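2-hydroxyhepta-2,4-diene-1,7-dioate isomerase (Mycobacterium marinum, PDB 3QDF) probably isomerises or hydrolyses small oxo-acids of aromatic catabolism, as a zinc-binding member of the fumarylacetoacetate hydrolase family. Local coordinates at residues A[66-71]-A[224-229]; A[125-130]-A[229-234]. All coordinates share one frame; numbering follows the deposited sequence.

In the fold
Both contacts are made by one run of chain, the loop 224-229 that leaves helix 213-223 and the strand 231-233 that follows it, with G229 common to both. Contact 2 is core: strand 118-128 pairs antiparallel with 231-233 through backbone hydrogen bonds and wholly buried apolar side chains, close to the zinc site of E121, E123 and D152. Contact 1 lies nearer the surface, where strand 67-70, the parallel neighbour of 231-233, meets the preceding loop through side chains and a single hydrogen bond. D230 joins them, since its OD2 forms a salt bridge with K66 NZ. Backbone pairing thus dominates inside, and a long charged side chain works at the margin.

Contact 1: A[66-71]-A[224-229]; sequences KVVCVG and MTLLPG
K66 reaches across to the loop 224-229, its outer carbons passing M224. CB and CG are still clear of the loop, chi1 of 58° setting CG between the backbone N and the carbonyl carbon. From there the chain runs extended, bringing CD to 4.0 Å from M224 SD and CE to 3.5 Å from the same sulphur. A bend at chi4 (-66°) then delivers NZ to T225 O, a hydrogen bond of 2.8 Å that lies in the carbonyl plane. A lysine suits this place because its methylenes can lie against a thioether while its ammonium travels on to a backbone oxygen.

Deeper in, V68 turns its CG2 to two side chains of the loop, 3.9 Å from M224 SD and 4.2 Å from L226 CD2. The short, branched valine suits a strand and offers this one methyl to two apolar partners, and I220 of helix 213-223 packs on V68 and L226 alike. The side chains of T225 and L227, toward solvent, contribute little; T225 serves through its carbonyl.

The ammonium has a second partner in D230, whose OD2 forms a salt bridge with it and also accepts a hydrogen bond from L227 N. K66 therefore ties the chain next to strand 67-70 to two points of the loop region, and the neighbouring carboxylate would be expected to stabilise its positive charge.

Contact 2: A[125-130]-A[229-234]; sequences AIVIGR and GDLILT
I126 and I232 face each other as a hydrogen-bonded antiparallel pair, the centre of a short ladder between strands 118-128 and 231-233. I126 N gives its hydrogen to I232 O at 2.8 Å, and I232 N returns one to I126 O at 2.9 Å. Their side chains lie side by side, CB to CB 3.9 Å, on the face covered by helix 213-223. With chi1 of -57°, I126 holds CG1 beside its backbone N, and the chain ends with CD1 3.6 Å from T234 CG2, which it meets at about a right angle. I128 CD1 extends this layer to I232 CD1. Beta-branched residues suit such a face: they accept extended backbones and present broad apolar flanks to the helix.

The other face carries the non-hydrogen-bonded pairs A125-L233 and V127-L231. The small A125 CB admits L233 CD2 at 3.8 Å, while L231 CD2 touches both A125 CB and V127 CG2, 3.9 Å from each. L233 is no ligand but packs against E123 and D152, which with E121 bind the zinc ion.

Toward G129 and R130 straight backbone bonds persist, I128 N to D230 O and G229 N to I128 O, the latter with its donor tilted 29° from the carbonyl plane, but side-chain packing thins out. G229 has a positive phi (98°), where a side chain would jam against the preceding carbonyl. G129 adds almost nothing, and exposed R130 turns away, its NE bonded to N143. Buried D230 has OD1 bonded to S65 OG. Apolar packing and paired amides thus make a buried, largely apolar core, with the I126/I232 face under helix 213-223 and the L233 face bordering the zinc carboxylates.

Contact 1: A[66-71]-A[224-229]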
loop_
_atom_site.group_PDB
_atom_site.type_symbol
_atom_site.label_atom_id
_atom_site.label_comp_id
_atom_site.label_asym_id
_atom_site.label_seq_id
_atom_site.Cartn_x
_atom_site.Cartn_y
_atom_site.Cartn_z
ATOM N N LYS A 66 -11.321 -4.818 1.083
ATOM C CA LYS A 66 -10.520 -5.951 0.651
ATOM C C LYS A 66 -9.263 -5.441 0.008
ATOM O O LYS A 66 -9.205 -4.312 -0.452
ATOM C CB LYS A 66 -11.282 -6.869 -0.319
ATOM C CG LYS A 66 -11.785 -6.154 -1.620
ATOM C CD LYS A 66 -12.491 -7.207 -2.501
ATOM C CE LYS A 66 -13.190 -6.609 -3.723
ATOM N NZ LYS A 66 -14.339 -5.721 -3.299
ATOM N N VAL A 67 -8.264 -6.310 -0.028
ATOM C CA VAL A 67 -7.005 -6.023 -0.665
ATOM C C VAL A 67 -6.830 -7.045 -1.770
ATOM O O VAL A 67 -6.657 -8.227 -1.488
ATOM C CB VAL A 67 -5.839 -6.138 0.368
ATOM C CG1 VAL A 67 -4.490 -5.820 -0.297
ATOM C CG2 VAL A 67 -6.103 -5.216 1.571
ATOM N N VAL A 68 -6.889 -6.609 -3.028
ATOM C CA VAL A 68 -6.756 -7.554 -4.153
ATOM C C VAL A 68 -5.330 -7.379 -4.638
ATOM O O VAL A 68 -4.823 -6.253 -4.684
ATOM C CB VAL A 68 -7.765 -7.289 -5.293
ATOM C CG1 VAL A 68 -7.841 -8.493 -6.241
ATOM C CG2 VAL A 68 -9.159 -7.006 -4.738
ATOM N N CYS A 69 -4.662 -8.483 -4.960
ATOM C CA CYS A 69 -3.247 -8.445 -5.252
ATOM C C CYS A 69 -2.894 -9.211 -6.511
ATOM O O CYS A 69 -3.533 -10.210 -6.863
ATOM C CB CYS A 69 -2.449 -9.065 -4.117
ATOM S SG CYS A 69 -2.803 -8.429 -2.503
ATOM N N VAL A 70 -1.810 -8.783 -7.145
ATOM C CA VAL A 70 -1.359 -9.395 -8.370
ATOM C C VAL A 70 -0.067 -10.173 -8.070
ATOM O O VAL A 70 0.816 -9.672 -7.372
ATOM C CB VAL A 70 -1.171 -8.315 -9.474
ATOM C CG1 VAL A 70 -0.640 -8.931 -10.766
ATOM C CG2 VAL A 70 -2.510 -7.587 -9.740
ATOM N N GLY A 71 0.015 -11.408 -8.567
ATOM C CA GLY A 71 1.244 -12.204 -8.491
ATOM C C GLY A 71 2.389 -11.673 -9.339
ATOM O O GLY A 71 2.646 -10.461 -9.371
ATOM N N MET A 224 -14.723 -9.032 -9.842
ATOM C CA MET A 224 -15.416 -8.626 -8.646
ATOM C C MET A 224 -15.625 -7.113 -8.577
ATOM O O MET A 224 -14.761 -6.329 -9.020
ATOM C CB MET A 224 -14.607 -9.091 -7.427
ATOM C CG MET A 224 -13.169 -8.529 -7.388
ATOM S SD MET A 224 -12.214 -9.149 -5.979
ATOM C CE MET A 224 -11.842 -10.821 -6.542
ATOM N N THR A 225 -16.756 -6.711 -8.001
ATOM C CA THR A 225 -16.996 -5.313 -7.706
ATOM C C THR A 225 -15.903 -4.758 -6.802
ATOM O O THR A 225 -15.502 -5.385 -5.791
ATOM C CB THR A 225 -18.397 -5.101 -7.053
ATOM O OG1 THR A 225 -19.404 -5.387 -8.020
ATOM C CG2 THR A 225 -18.580 -3.678 -6.558
ATOM N N LEU A 226 -15.428 -3.568 -7.167
ATOM C CA LEU A 226 -14.427 -2.865 -6.403
ATOM C C LEU A 226 -15.109 -1.699 -5.725
ATOM O O LEU A 226 -15.915 -1.015 -6.337
ATOM C CB LEU A 226 -13.302 -2.375 -7.315
ATOM C CG LEU A 226 -12.361 -3.481 -7.798
ATOM C CD1 LEU A 226 -11.533 -2.899 -8.908
ATOM C CD2 LEU A 226 -11.458 -4.013 -6.618
ATOM N N LEU A 227 -14.795 -1.486 -4.455
ATOM C CA LEU A 227 -15.483 -0.473 -3.649
ATOM C C LEU A 227 -14.556 0.686 -3.302
ATOM O O LEU A 227 -13.355 0.493 -3.250
ATOM C CB LEU A 227 -16.036 -1.136 -2.380
ATOM C CG LEU A 227 -17.080 -2.232 -2.653
ATOM C CD1 LEU A 227 -17.480 -2.939 -1.370
ATOM C CD2 LEU A 227 -18.333 -1.633 -3.362
ATOM N N PRO A 228 -15.112 1.901 -3.052
ATOM C CA PRO A 228 -14.252 3.015 -2.631
ATOM C C PRO A 228 -13.394 2.622 -1.418
ATOM O O PRO A 228 -13.916 2.125 -0.427
ATOM C CB PRO A 228 -15.236 4.112 -2.237
ATOM C CG PRO A 228 -16.570 3.668 -2.709
ATOM C CD PRO A 228 -16.547 2.186 -2.849
ATOM N N GLY A 229 -12.084 2.814 -1.527
ATOM C CA GLY A 229 -11.180 2.417 -0.472
ATOM C C GLY A 229 -10.509 1.072 -0.685
ATOM O O GLY A 229 -9.499 0.802 -0.041
#

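Contact 2: A[125-130]-A[229-234]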
loop_
_atom_site.group_PDB
_atom_site.type_symbol
_atom_site.label_atom_id
_atom_site.label_comp_id
_atom_site.label_asym_id
_atom_site.label_seq_id
_atom_site.Cartn_x
_atom_site.Cartn_y
_atom_site.Cartn_z
ATOM N N ALA A 125 0.594 0.514 -4.857
ATOM C CA ALA A 125 -0.777 0.193 -4.535
ATOM C C ALA A 125 -1.749 1.180 -5.184
ATOM O O ALA A 125 -1.529 2.402 -5.164
ATOM C CB ALA A 125 -0.963 0.173 -3.040
ATOM N N ILE A 126 -2.828 0.628 -5.724
ATOM C CA ILE A 126 -3.936 1.400 -6.270
ATOM C C ILE A 126 -5.006 1.518 -5.202
ATOM O O ILE A 126 -5.337 0.522 -4.548
ATOM C CB ILE A 126 -4.580 0.668 -7.454
ATOM C CG1 ILE A 126 -3.545 0.365 -8.539
ATOM C CG2 ILE A 126 -5.760 1.481 -8.038
ATOM C CD1 ILE A 126 -4.016 -0.715 -9.551
ATOM N N VAL A 127 -5.541 2.726 -5.008
ATOM C CA VAL A 127 -6.732 2.879 -4.174
ATOM C C VAL A 127 -7.916 3.272 -5.058
ATOM O O VAL A 127 -7.839 4.259 -5.816
ATOM C CB VAL A 127 -6.511 3.908 -3.040
ATOM C CG1 VAL A 127 -7.731 3.958 -2.141
ATOM C CG2 VAL A 127 -5.267 3.499 -2.225
ATOM N N ILE A 128 -8.970 2.463 -4.983
ATOM C CA ILE A 128 -10.194 2.639 -5.760
ATOM C C ILE A 128 -11.002 3.754 -5.105
ATOM O O ILE A 128 -11.100 3.823 -3.868
ATOM C CB ILE A 128 -11.003 1.306 -5.820
ATOM C CG1 ILE A 128 -10.217 0.220 -6.588
ATOM C CG2 ILE A 128 -12.426 1.515 -6.413
ATOM C CD1 ILE A 128 -9.812 0.648 -8.005
ATOM N N GLY A 129 -11.541 4.643 -5.933
ATOM C CA GLY A 129 -12.212 5.831 -5.429
ATOM C C GLY A 129 -13.724 5.818 -5.516
ATOM O O GLY A 129 -14.387 6.686 -4.932
ATOM N N ARG A 130 -14.286 4.852 -6.243
ATOM C CA ARG A 130 -15.743 4.743 -6.341
ATOM C C ARG A 130 -16.185 3.328 -6.695
ATOM O O ARG A 130 -15.378 2.548 -7.199
ATOM C CB ARG A 130 -16.314 5.757 -7.342
ATOM C CG ARG A 130 -15.784 5.607 -8.753
ATOM C CD ARG A 130 -16.288 6.747 -9.622
ATOM N NE ARG A 130 -16.335 6.354 -11.030
ATOM C CZ ARG A 130 -16.618 7.178 -12.042
ATOM N NH1 ARG A 130 -16.882 8.463 -11.820
ATOM N NH2 ARG A 130 -16.623 6.716 -13.278
ATOM N N GLY A 229 -12.084 2.814 -1.527
ATOM C CA GLY A 229 -11.180 2.417 -0.472
ATOM C C GLY A 229 -10.509 1.072 -0.685
ATOM O O GLY A 229 -9.499 0.802 -0.041
ATOM N N ASP A 230 -11.041 0.231 -1.579
ATOM C CA ASP A 230 -10.361 -1.030 -1.904
ATOM C C ASP A 230 -8.922 -0.808 -2.358
ATOM O O ASP A 230 -8.626 0.129 -3.076
ATOM C CB ASP A 230 -11.121 -1.880 -2.926
ATOM C CG ASP A 230 -12.332 -2.602 -2.310
ATOM O OD1 ASP A 230 -12.495 -2.585 -1.063
ATOM O OD2 ASP A 230 -13.138 -3.184 -3.076
ATOM N N LEU A 231 -8.028 -1.680 -1.908
ATOM C CA LEU A 231 -6.636 -1.604 -2.277
ATOM C C LEU A 231 -6.311 -2.673 -3.280
ATOM O O LEU A 231 -6.809 -3.798 -3.180
ATOM C CB LEU A 231 -5.797 -1.859 -1.041
ATOM C CG LEU A 231 -5.468 -0.631 -0.218
ATOM C CD1 LEU A 231 -5.188 -1.096 1.230
ATOM C CD2 LEU A 231 -4.233 0.046 -0.867
ATOM N N ILE A 232 -5.487 -2.318 -4.264
ATOM C CA ILE A 232 -4.942 -3.289 -5.184
ATOM C C ILE A 232 -3.411 -3.215 -5.142
ATOM O O ILE A 232 -2.822 -2.174 -5.478
ATOM C CB ILE A 232 -5.423 -3.063 -6.640
ATOM C CG1 ILE A 232 -6.960 -3.197 -6.750
ATOM C CG2 ILE A 232 -4.724 -4.065 -7.573
ATOM C CD1 ILE A 232 -7.529 -2.691 -8.070
ATOM N N LEU A 233 -2.769 -4.315 -4.734
ATOM C CA LEU A 233 -1.299 -4.419 -4.788
ATOM C C LEU A 233 -0.874 -4.987 -6.137
ATOM O O LEU A 233 -1.276 -6.102 -6.504
ATOM C CB LEU A 233 -0.769 -5.285 -3.652
ATOM C CG LEU A 233 -1.148 -4.961 -2.197
ATOM C CD1 LEU A 233 -0.303 -5.875 -1.261
ATOM C CD2 LEU A 233 -0.956 -3.475 -1.865
ATOM N N THR A 234 -0.026 -4.255 -6.844
ATOM C CA THR A 234 0.219 -4.509 -8.267
ATOM C C THR A 234 1.429 -5.399 -8.591
ATOM O O THR A 234 1.818 -5.527 -9.761
ATOM C CB THR A 234 0.325 -3.204 -9.043
ATOM O OG1 THR A 234 1.508 -2.500 -8.646
ATOM C CG2 THR A 234 -0.914 -2.318 -8.788
#